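Local structure of topoisomerase I-like protein (Leishmania donovani, 2B9S) at residues Ser84-Glu87 against Gln93-Ile96; Arg250-Lys255 against Ala382-Thr387; Ile313-Asp318 against Ala345-Phe350. The protein probably relaxes supercoiled DNA as the large subunit of a heterodimeric type IB topoisomerase, cutting and rejoining one strand through a DNA-protein phosphotyrosine intermediate. All blocks are in the same frame, centred on the assembly; numbering follows the deposited sequence.

Interaction 1: Ser84-Glu87 against Gln93-Ile96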
loop_
_atom_site.group_PDB
_atom_site.type_symbol
_atom_site.label_atom_id
_atom_site.label_comp_id
_atom_site.label_asym_id
_atom_site.label_seq_id
_atom_site.Cartn_x
_atom_site.Cartn_y
_atom_site.Cartn_z
ATOM N N SER D 84 -6.811 4.241 25.122
ATOM C CA SER D 84 -5.575 4.988 24.909
ATOM C C SER D 84 -5.511 6.254 25.757
ATOM O O SER D 84 -4.490 6.519 26.395
ATOM C CB SER D 84 -5.379 5.338 23.430
ATOM O OG SER D 84 -5.007 4.198 22.671
ATOM N N TRP D 85 -6.608 7.010 25.768
ATOM C CA TRP D 85 -6.691 8.282 26.475
ATOM C C TRP D 85 -6.583 8.108 27.991
ATOM O O TRP D 85 -5.855 8.851 28.653
ATOM C CB TRP D 85 -7.985 9.003 26.097
ATOM C CG TRP D 85 -8.064 10.421 26.549
ATOM C CD1 TRP D 85 -7.044 11.344 26.578
ATOM C CD2 TRP D 85 -9.234 11.103 27.022
ATOM N NE1 TRP D 85 -7.508 12.544 27.054
ATOM C CE2 TRP D 85 -8.845 12.428 27.335
ATOM C CE3 TRP D 85 -10.572 10.712 27.244
ATOM C CZ2 TRP D 85 -9.753 13.380 27.825
ATOM C CZ3 TRP D 85 -11.469 11.661 27.748
ATOM C CH2 TRP D 85 -11.058 12.978 28.024
ATOM N N ARG D 86 -7.312 7.124 28.520
ATOM C CA ARG D 86 -7.246 6.695 29.924
ATOM C C ARG D 86 -5.874 6.225 30.418
ATOM O O ARG D 86 -5.556 6.408 31.595
ATOM C CB ARG D 86 -8.259 5.569 30.182
ATOM C CG ARG D 86 -9.716 6.003 30.281
ATOM C CD ARG D 86 -10.028 6.816 31.542
ATOM N NE ARG D 86 -9.731 6.085 32.775
ATOM C CZ ARG D 86 -10.558 5.237 33.402
ATOM N NH1 ARG D 86 -11.767 4.968 32.927
ATOM N NH2 ARG D 86 -10.162 4.645 34.514
ATOM N N GLU D 87 -5.079 5.584 29.556
ATOM C CA GLU D 87 -3.693 5.220 29.906
ATOM C C GLU D 87 -2.875 6.455 30.284
ATOM O O GLU D 87 -1.984 6.385 31.137
ATOM C CB GLU D 87 -2.979 4.575 28.727
ATOM C CG GLU D 87 -3.233 3.119 28.485
ATOM C CD GLU D 87 -2.368 2.596 27.339
ATOM O OE1 GLU D 87 -2.920 1.921 26.431
ATOM O OE2 GLU D 87 -1.145 2.899 27.337
ATOM N N GLN D 93 -4.767 11.773 39.233
ATOM C CA GLN D 93 -6.113 11.600 39.795
ATOM C C GLN D 93 -7.107 12.375 38.958
ATOM O O GLN D 93 -6.872 13.539 38.642
ATOM C CB GLN D 93 -6.159 12.066 41.277
ATOM N N HIS D 94 -8.206 11.732 38.577
ATOM C CA HIS D 94 -9.214 12.363 37.705
ATOM C C HIS D 94 -10.530 11.613 37.835
ATOM O O HIS D 94 -10.542 10.446 38.302
ATOM C CB HIS D 94 -8.774 12.338 36.236
ATOM C CG HIS D 94 -8.778 10.968 35.643
ATOM N ND1 HIS D 94 -7.705 10.109 35.743
ATOM C CD2 HIS D 94 -9.736 10.293 34.976
ATOM C CE1 HIS D 94 -8.005 8.963 35.159
ATOM N NE2 HIS D 94 -9.234 9.048 34.687
ATOM N N PRO D 95 -11.652 12.269 37.444
ATOM C CA PRO D 95 -12.958 11.639 37.540
ATOM C C PRO D 95 -13.499 10.929 36.262
ATOM O O PRO D 95 -14.659 10.487 36.273
ATOM C CB PRO D 95 -13.854 12.833 37.907
ATOM C CG PRO D 95 -13.248 13.975 37.116
ATOM C CD PRO D 95 -11.769 13.669 36.980
ATOM N N ILE D 96 -12.687 10.818 35.201
ATOM C CA ILE D 96 -13.137 10.283 33.891
ATOM C C ILE D 96 -13.347 8.750 33.907
ATOM O O ILE D 96 -12.395 7.973 34.026
ATOM C CB ILE D 96 -12.163 10.688 32.718
ATOM C CG1 ILE D 96 -11.689 12.160 32.817
ATOM C CG2 ILE D 96 -12.756 10.365 31.363
ATOM C CD1 ILE D 96 -12.743 13.228 32.594
#
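Arg86 reaches His94 and Ile96 by curling: with CG anti to its own carbonyl carbon (chi1 -75°), the chain bends again at chi2 and chi3 and brings the guanidinium next to His94 and Ile96 O. Trp85, one residue earlier on the same helix, has CG anti to the backbone N, which carries the six-membered part of the indole toward Ile96 from another direction. Ile96 is met at two places, its CG2 methyl by the indole and its carbonyl oxygen by the arginine. The apolar half of the contact is Trp85 CZ3 against Ile96 CG2 at 4.1 Å, the two side chains crossing nearly at a right angle. Ile96 O stands 3.1 Å above the plane of the Arg86 guanidinium, offset toward its rim, and its nearest nitrogen, Arg86 NH1, is 3.3 Å off. Because the oxygen lies over the face, the N-H groups do not point at it and no hydrogen bond results; the approach is probably still electrostatically favourable. Ile96 O instead takes a weak, bent bond from His94 NE2 (3.4 Å, 127° at the hydrogen), within the same segment. Arg86 NE comes up at the edge of that ring, 3.6 Å from His94 NE2, with guanidinium and imidazole planes 70° apart. The stronger polar partner of Arg86 is Asp90, which forms a salt bridge with NE, while Trp85 NE1 is bonded to Glu56 O. This small contact folds the loop after helix 75-89 back against that helix: Ile96 also packs on Phe82 and Leu89 of the helix, Phe50 of strand 48-50 and Tyr45 of strand 43-45, and Trp85 meets Ile43 of that last strand and Val59 and Ala60 of helix 54-64.

Interaction 2: Arg250-Lys255 against Ala382-Thr387. With VO4 (vanadate ion), chain F; nucleotides of chain C; nucleotides of chain A.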
loop_
_atom_site.group_PDB
_atom_site.type_symbol
_atom_site.label_atom_id
_atom_site.label_comp_id
_atom_site.label_asym_id
_atom_site.label_seq_id
_atom_site.Cartn_x
_atom_site.Cartn_y
_atom_site.Cartn_z
ATOM N N ARG D 250 6.997 -10.570 -18.092
ATOM C CA ARG D 250 7.292 -10.926 -19.492
ATOM C C ARG D 250 7.917 -12.315 -19.625
ATOM O O ARG D 250 7.645 -13.025 -20.606
ATOM C CB ARG D 250 8.237 -9.901 -20.141
ATOM C CG ARG D 250 7.636 -8.532 -20.352
ATOM C CD ARG D 250 8.623 -7.545 -20.982
ATOM N NE ARG D 250 8.661 -7.641 -22.449
ATOM C CZ ARG D 250 9.580 -7.078 -23.240
ATOM N NH1 ARG D 250 10.572 -6.351 -22.738
ATOM N NH2 ARG D 250 9.510 -7.246 -24.553
ATOM N N LYS D 251 8.767 -12.693 -18.668
ATOM C CA LYS D 251 9.365 -14.029 -18.664
ATOM C C LYS D 251 8.347 -15.091 -18.278
ATOM O O LYS D 251 8.424 -16.238 -18.747
ATOM C CB LYS D 251 10.582 -14.084 -17.767
ATOM N N LEU D 252 7.385 -14.718 -17.430
ATOM C CA LEU D 252 6.250 -15.601 -17.102
ATOM C C LEU D 252 5.366 -15.878 -18.321
ATOM O O LEU D 252 4.884 -16.994 -18.496
ATOM C CB LEU D 252 5.404 -15.021 -15.958
ATOM C CG LEU D 252 4.109 -15.736 -15.550
ATOM C CD1 LEU D 252 4.373 -17.171 -15.093
ATOM C CD2 LEU D 252 3.395 -14.941 -14.474
ATOM N N LYS D 253 5.154 -14.860 -19.153
ATOM C CA LYS D 253 4.374 -14.986 -20.395
ATOM C C LYS D 253 4.791 -16.193 -21.234
ATOM O O LYS D 253 3.950 -16.875 -21.834
ATOM C CB LYS D 253 4.521 -13.706 -21.217
ATOM C CG LYS D 253 3.696 -13.652 -22.483
ATOM C CD LYS D 253 4.305 -12.641 -23.426
ATOM C CE LYS D 253 3.916 -12.912 -24.850
ATOM N NZ LYS D 253 5.000 -12.382 -25.733
ATOM N N ASP D 254 6.096 -16.446 -21.261
ATOM C CA ASP D 254 6.671 -17.560 -21.989
ATOM C C ASP D 254 6.659 -18.873 -21.213
ATOM O O ASP D 254 6.772 -19.940 -21.818
ATOM C CB ASP D 254 8.102 -17.220 -22.442
ATOM C CG ASP D 254 8.139 -16.074 -23.456
ATOM O OD1 ASP D 254 7.359 -16.102 -24.448
ATOM O OD2 ASP D 254 8.955 -15.141 -23.255
ATOM N N LYS D 255 6.528 -18.813 -19.888
ATOM C CA LYS D 255 6.494 -20.033 -19.079
ATOM C C LYS D 255 5.052 -20.456 -18.734
ATOM O O LYS D 255 4.806 -21.562 -18.262
ATOM C CB LYS D 255 7.371 -19.885 -17.829
ATOM N N ALA D 382 3.566 -15.574 -6.615
ATOM C CA ALA D 382 2.173 -15.339 -6.989
ATOM C C ALA D 382 1.829 -13.925 -7.446
ATOM O O ALA D 382 0.885 -13.752 -8.233
ATOM C CB ALA D 382 1.214 -15.794 -5.872
ATOM N N LYS D 383 2.554 -12.917 -6.948
ATOM C CA LYS D 383 2.194 -11.522 -7.240
ATOM C C LYS D 383 2.495 -11.222 -8.695
ATOM O O LYS D 383 1.866 -10.356 -9.302
ATOM C CB LYS D 383 2.873 -10.521 -6.287
ATOM C CG LYS D 383 4.370 -10.251 -6.552
ATOM C CD LYS D 383 4.968 -9.246 -5.553
ATOM C CE LYS D 383 4.667 -7.796 -5.949
ATOM N NZ LYS D 383 5.377 -7.355 -7.221
ATOM N N VAL D 384 3.444 -11.978 -9.250
ATOM C CA VAL D 384 3.901 -11.819 -10.639
ATOM C C VAL D 384 2.785 -12.116 -11.655
ATOM O O VAL D 384 2.722 -11.473 -12.712
ATOM C CB VAL D 384 5.196 -12.679 -10.930
ATOM C CG1 VAL D 384 5.690 -12.478 -12.369
ATOM C CG2 VAL D 384 6.303 -12.336 -9.957
ATOM N N PHE D 385 1.907 -13.074 -11.333
ATOM C CA PHE D 385 0.752 -13.393 -12.190
ATOM C C PHE D 385 -0.205 -12.229 -12.309
ATOM O O PHE D 385 -0.971 -12.101 -13.280
ATOM C CB PHE D 385 -0.011 -14.600 -11.644
ATOM C CG PHE D 385 0.608 -15.922 -11.997
ATOM C CD1 PHE D 385 1.580 -16.484 -11.180
ATOM C CD2 PHE D 385 0.214 -16.600 -13.160
ATOM C CE1 PHE D 385 2.155 -17.723 -11.502
ATOM C CE2 PHE D 385 0.777 -17.833 -13.501
ATOM C CZ PHE D 385 1.752 -18.399 -12.680
ATOM N N ARG D 386 -0.175 -11.380 -11.301
ATOM C CA ARG D 386 -1.090 -10.263 -11.230
ATOM C C ARG D 386 -0.586 -9.135 -12.152
ATOM O O ARG D 386 -1.370 -8.527 -12.895
ATOM C CB ARG D 386 -1.210 -9.828 -9.766
ATOM C CG ARG D 386 -2.518 -9.265 -9.398
ATOM C CD ARG D 386 -2.572 -8.994 -7.878
ATOM N NE ARG D 386 -3.381 -7.813 -7.623
ATOM C CZ ARG D 386 -4.703 -7.802 -7.591
ATOM N NH1 ARG D 386 -5.396 -8.923 -7.778
ATOM N NH2 ARG D 386 -5.337 -6.673 -7.330
ATOM N N THR D 387 0.722 -8.874 -12.078
ATOM C CA THR D 387 1.442 -8.000 -13.014
ATOM C C THR D 387 1.319 -8.506 -14.456
ATOM O O THR D 387 1.071 -7.720 -15.378
ATOM C CB THR D 387 2.957 -7.925 -12.666
ATOM O OG1 THR D 387 3.119 -7.605 -11.284
ATOM C CG2 THR D 387 3.669 -6.873 -13.511
HETATM V V VO4 F . -2.401 -4.564 -5.501
HETATM O O1 VO4 F . -3.851 -4.457 -6.455
HETATM O O2 VO4 F . -1.940 -6.043 -4.657
ATOM P P DC C 17 3.910 -13.108 -3.227
ATOM O OP1 DC C 17 4.151 -13.050 -4.690
ATOM O OP2 DC C 17 3.139 -14.219 -2.680
ATOM O "O5'" DC C 17 5.340 -13.116 -2.562
ATOM C "C5'" DC C 17 6.374 -12.219 -2.927
ATOM C "C4'" DC C 17 7.469 -12.441 -1.910
ATOM O "O4'" DC C 17 7.079 -11.836 -0.652
ATOM C "C3'" DC C 17 7.759 -13.907 -1.578
ATOM O "O3'" DC C 17 9.157 -14.062 -1.618
ATOM C "C2'" DC C 17 7.315 -14.060 -0.132
ATOM C "C1'" DC C 17 7.599 -12.653 0.396
ATOM N N1 DC C 17 6.934 -12.319 1.699
ATOM C C2 DC C 17 7.590 -11.473 2.594
ATOM O O2 DC C 17 8.721 -11.024 2.281
ATOM N N3 DC C 17 6.982 -11.169 3.778
ATOM C C4 DC C 17 5.781 -11.683 4.077
ATOM N N4 DC C 17 5.270 -11.358 5.266
ATOM C C5 DC C 17 5.083 -12.557 3.194
ATOM C C6 DC C 17 5.684 -12.837 2.022
ATOM P P DT A 10 4.228 -3.816 -7.040
ATOM O OP1 DT A 10 3.888 -4.981 -7.852
ATOM O OP2 DT A 10 4.630 -2.506 -7.618
ATOM O "O5'" DT A 10 2.962 -3.483 -6.122
ATOM C "C5'" DT A 10 2.047 -4.504 -5.676
ATOM C "C4'" DT A 10 0.913 -3.877 -4.901
ATOM O "O4'" DT A 10 1.399 -3.103 -3.780
ATOM C "C3'" DT A 10 0.061 -2.873 -5.681
ATOM O "O3'" DT A 10 -1.275 -3.194 -5.439
ATOM C "C2'" DT A 10 0.350 -1.496 -5.096
ATOM C "C1'" DT A 10 0.603 -1.915 -3.662
ATOM N N1 DT A 10 1.358 -0.965 -2.817
ATOM C C2 DT A 10 0.852 -0.661 -1.563
ATOM O O2 DT A 10 -0.195 -1.103 -1.135
ATOM N N3 DT A 10 1.622 0.200 -0.825
ATOM C C4 DT A 10 2.829 0.781 -1.207
ATOM O O4 DT A 10 3.434 1.537 -0.441
ATOM C C5 DT A 10 3.298 0.441 -2.530
ATOM C C7 DT A 10 4.523 1.104 -3.119
ATOM C C6 DT A 10 2.560 -0.422 -3.264
#
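Leu252 meets helix 384-400 with both of its methyl groups, CD2 against Phe385 and Val384 and CD1 against Phe385 alone. Earlier on segment 250-255, Arg250 points away from this contact and turns to the small subunit, where its NE forms a salt bridge with the terminal carboxylate of Phe62 of the other protein chain. At Leu252, CG lies anti to the backbone N (chi1 175°), and the branch opens toward the aromatic ring. CD2 sits over the centre of one Phe385 face, 3.8 Å from the ring centroid and 10° off its normal, an almost axial CH-pi contact. CD1 reaches farther along the same ring, to Phe385 CZ at 3.8 Å, while Leu252 CD2 also touches Val384 CG1 at 4.0 Å. All three residues are buried, and no hydrogen bond crosses between the two segments. The next residue, Lys253, faces the small subunit again, its NZ bonded to Phe62 O of that chain.

Elsewhere on segment 382-387, Lys383 and Arg386 turn to the DNA and the vanadate. Lys383 N donates to OP1 of DC17 of chain C at 2.8 Å, and the lysine chain, bent at chi3 and chi4, places NZ 2.9 Å from OP1 of DT10 of chain A. Arg386 gives a nearly straight bond from NH2 to vanadate O1, 2.8 Å and 167°, with the oxygen at the edge of the guanidinium, near its plane; NH2 also bonds Cys427 O, and NE bonds Tyr22 OH of the small subunit. The vanadium is bonded to O3' of DT10 of chain A at 1.8 Å. Arg290, Lys328, Arg386 and His429 line the vanadate pocket; with Tyr22 of the small subunit, probably the nucleophile, they match the active site of type IB topoisomerases.

Interaction 3: Ile313-Asp318 against Ala345-Phe350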
loop_
_atom_site.group_PDB
_atom_site.type_symbol
_atom_site.label_atom_id
_atom_site.label_comp_id
_atom_site.label_asym_id
_atom_site.label_seq_id
_atom_site.Cartn_x
_atom_site.Cartn_y
_atom_site.Cartn_z
ATOM N N ILE D 313 -17.091 -18.920 -1.069
ATOM C CA ILE D 313 -17.557 -19.443 -2.360
ATOM C C ILE D 313 -18.922 -20.135 -2.261
ATOM O O ILE D 313 -19.298 -20.680 -1.227
ATOM C CB ILE D 313 -16.515 -20.370 -3.071
ATOM C CG1 ILE D 313 -16.394 -21.725 -2.361
ATOM C CG2 ILE D 313 -15.140 -19.645 -3.277
ATOM C CD1 ILE D 313 -15.547 -22.751 -3.127
ATOM N N GLN D 314 -19.656 -20.100 -3.366
ATOM C CA GLN D 314 -20.960 -20.724 -3.462
ATOM C C GLN D 314 -21.004 -21.451 -4.806
ATOM O O GLN D 314 -20.739 -20.852 -5.847
ATOM C CB GLN D 314 -22.034 -19.648 -3.365
ATOM C CG GLN D 314 -23.436 -20.137 -3.195
ATOM C CD GLN D 314 -24.413 -18.983 -3.098
ATOM O OE1 GLN D 314 -24.036 -17.871 -2.713
ATOM N NE2 GLN D 314 -25.674 -19.232 -3.452
ATOM N N LEU D 315 -21.293 -22.754 -4.762
ATOM C CA LEU D 315 -21.347 -23.601 -5.959
ATOM C C LEU D 315 -22.728 -23.551 -6.625
ATOM O O LEU D 315 -23.719 -24.011 -6.052
ATOM C CB LEU D 315 -20.938 -25.050 -5.622
ATOM C CG LEU D 315 -19.478 -25.557 -5.654
ATOM C CD1 LEU D 315 -18.409 -24.476 -5.621
ATOM C CD2 LEU D 315 -19.236 -26.573 -4.548
ATOM N N MET D 316 -22.763 -22.983 -7.831
ATOM C CA MET D 316 -23.978 -22.765 -8.622
ATOM C C MET D 316 -24.124 -23.837 -9.719
ATOM O O MET D 316 -23.162 -24.564 -9.993
ATOM C CB MET D 316 -23.937 -21.373 -9.284
ATOM C CG MET D 316 -23.424 -20.244 -8.393
ATOM S SD MET D 316 -24.504 -19.875 -7.016
ATOM C CE MET D 316 -25.795 -18.958 -7.860
ATOM N N PRO D 317 -25.319 -23.912 -10.364
ATOM C CA PRO D 317 -25.685 -24.974 -11.315
ATOM C C PRO D 317 -24.678 -25.324 -12.414
ATOM O O PRO D 317 -24.222 -26.475 -12.457
ATOM C CB PRO D 317 -27.005 -24.474 -11.914
ATOM C CG PRO D 317 -27.606 -23.692 -10.819
ATOM C CD PRO D 317 -26.440 -22.965 -10.192
ATOM N N ASP D 318 -24.309 -24.380 -13.277
ATOM C CA ASP D 318 -23.573 -24.772 -14.497
ATOM C C ASP D 318 -22.055 -24.538 -14.455
ATOM O O ASP D 318 -21.506 -23.775 -15.262
ATOM C CB ASP D 318 -24.217 -24.157 -15.750
ATOM C CG ASP D 318 -25.681 -24.572 -15.920
ATOM O OD1 ASP D 318 -25.946 -25.786 -16.096
ATOM O OD2 ASP D 318 -26.567 -23.684 -15.876
ATOM N N ALA D 345 -15.510 -29.803 -9.520
ATOM C CA ALA D 345 -15.614 -31.060 -8.772
ATOM C C ALA D 345 -14.652 -31.159 -7.574
ATOM O O ALA D 345 -15.010 -31.701 -6.519
ATOM C CB ALA D 345 -15.399 -32.233 -9.705
ATOM N N LEU D 346 -13.421 -30.688 -7.770
ATOM C CA LEU D 346 -12.427 -30.537 -6.706
ATOM C C LEU D 346 -12.930 -29.615 -5.578
ATOM O O LEU D 346 -12.799 -29.952 -4.415
ATOM C CB LEU D 346 -11.117 -30.009 -7.286
ATOM C CG LEU D 346 -10.160 -31.004 -7.957
ATOM C CD1 LEU D 346 -8.978 -30.303 -8.622
ATOM C CD2 LEU D 346 -9.668 -32.062 -6.988
ATOM N N LEU D 347 -13.530 -28.480 -5.938
ATOM C CA LEU D 347 -14.156 -27.562 -4.993
ATOM C C LEU D 347 -15.299 -28.181 -4.173
ATOM O O LEU D 347 -15.500 -27.799 -3.011
ATOM C CB LEU D 347 -14.657 -26.304 -5.721
ATOM C CG LEU D 347 -13.600 -25.315 -6.239
ATOM C CD1 LEU D 347 -14.249 -24.153 -7.006
ATOM C CD2 LEU D 347 -12.677 -24.805 -5.100
ATOM N N GLN D 348 -16.053 -29.108 -4.774
ATOM C CA GLN D 348 -17.073 -29.857 -4.035
ATOM C C GLN D 348 -16.403 -30.760 -2.996
ATOM O O GLN D 348 -16.876 -30.879 -1.886
ATOM C CB GLN D 348 -17.954 -30.692 -4.980
ATOM C CG GLN D 348 -18.810 -29.871 -5.967
ATOM C CD GLN D 348 -19.545 -30.750 -6.965
ATOM O OE1 GLN D 348 -18.941 -31.590 -7.643
ATOM N NE2 GLN D 348 -20.862 -30.574 -7.049
ATOM N N ARG D 349 -15.304 -31.390 -3.376
ATOM C CA ARG D 349 -14.508 -32.189 -2.474
ATOM C C ARG D 349 -13.958 -31.332 -1.322
ATOM O O ARG D 349 -13.999 -31.742 -0.148
ATOM C CB ARG D 349 -13.363 -32.874 -3.238
ATOM C CG ARG D 349 -12.776 -34.083 -2.523
ATOM C CD ARG D 349 -11.787 -34.862 -3.406
ATOM N NE ARG D 349 -10.371 -34.626 -3.055
ATOM C CZ ARG D 349 -9.347 -34.834 -3.890
ATOM N NH1 ARG D 349 -9.580 -35.270 -5.132
ATOM N NH2 ARG D 349 -8.095 -34.606 -3.497
ATOM N N PHE D 350 -13.460 -30.141 -1.665
ATOM C CA PHE D 350 -12.769 -29.270 -0.716
ATOM C C PHE D 350 -13.705 -28.643 0.306
ATOM O O PHE D 350 -13.232 -28.085 1.289
ATOM C CB PHE D 350 -12.002 -28.143 -1.437
ATOM C CG PHE D 350 -10.850 -28.611 -2.280
ATOM C CD1 PHE D 350 -10.376 -29.923 -2.198
ATOM C CD2 PHE D 350 -10.220 -27.724 -3.156
ATOM C CE1 PHE D 350 -9.321 -30.341 -2.988
ATOM C CE2 PHE D 350 -9.145 -28.134 -3.938
ATOM C CZ PHE D 350 -8.690 -29.437 -3.858
#
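Strand 313-315 crosses helix 345-350 at 116° between their directions, the axes approaching to 10.0 Å and the nearest alpha carbons being those of Leu315 and Gln348. At this spacing the contact is made by side chains, and it is wholly apolar in its touching atoms. Ile313 and Leu315, alternate residues of the strand, both project toward the helix, with Gln314 between them pointing elsewhere. Ile313 CG1 occupies the position between the backbone N and the carbonyl carbon (chi1 72°), and the extended chi2 then pushes CD1 out to Leu347 CD2 at 4.0 Å, methyl to methyl. Leu315 divides its two branches. Its CD1 touches the base of Leu347 at CB, 4.2 Å away, whereas its CD2 lies against Gln348 CG at 3.6 Å, the closest approach between the segments. Leu347 is thus touched at both ends, its CB by one strand residue and its CD2 by the other.

The strand is an outer member of the antiparallel sheet 313-315, 320-326 and 332-338, and helix 341-351, which follows the last strand, packs back across the sheet, against 313-315 and the middle strand, where Leu347 reaches Val321. Within the catalytic core this beta-beta-beta-alpha unit rests on helix 272-287, through Leu346 and Phe350 touching Val279. Gln348 contributes its aliphatic part: CG is anti to the carbonyl carbon (chi1 -64°), and beyond this touching atom the chain runs on extended. Leu315 also packs on Tyr344 and Thr351 of the same helix, and Ile313 on Phe323 and Ile360.

Overall arrangement
From the N terminus, interaction 1 comes first and closes a short loop of five residues, turning the chain back on helix 75-89 within the DNA-binding fragment. It is complete before interaction 2 opens on helix 236-266. Interaction 2 closes a far longer loop, 126 residues, by joining that helix to helix 384-400 beside the vanadate. Interaction 3 falls wholly within this loop, its 26 intervening residues holding the two further strands of the three-stranded sheet. Interactions 2 and 3 both belong to the catalytic core, centres about 27 Å apart; interaction 1 lies on the other side of the chain's centre from interaction 2, their centres about 54 Å apart. None touches another.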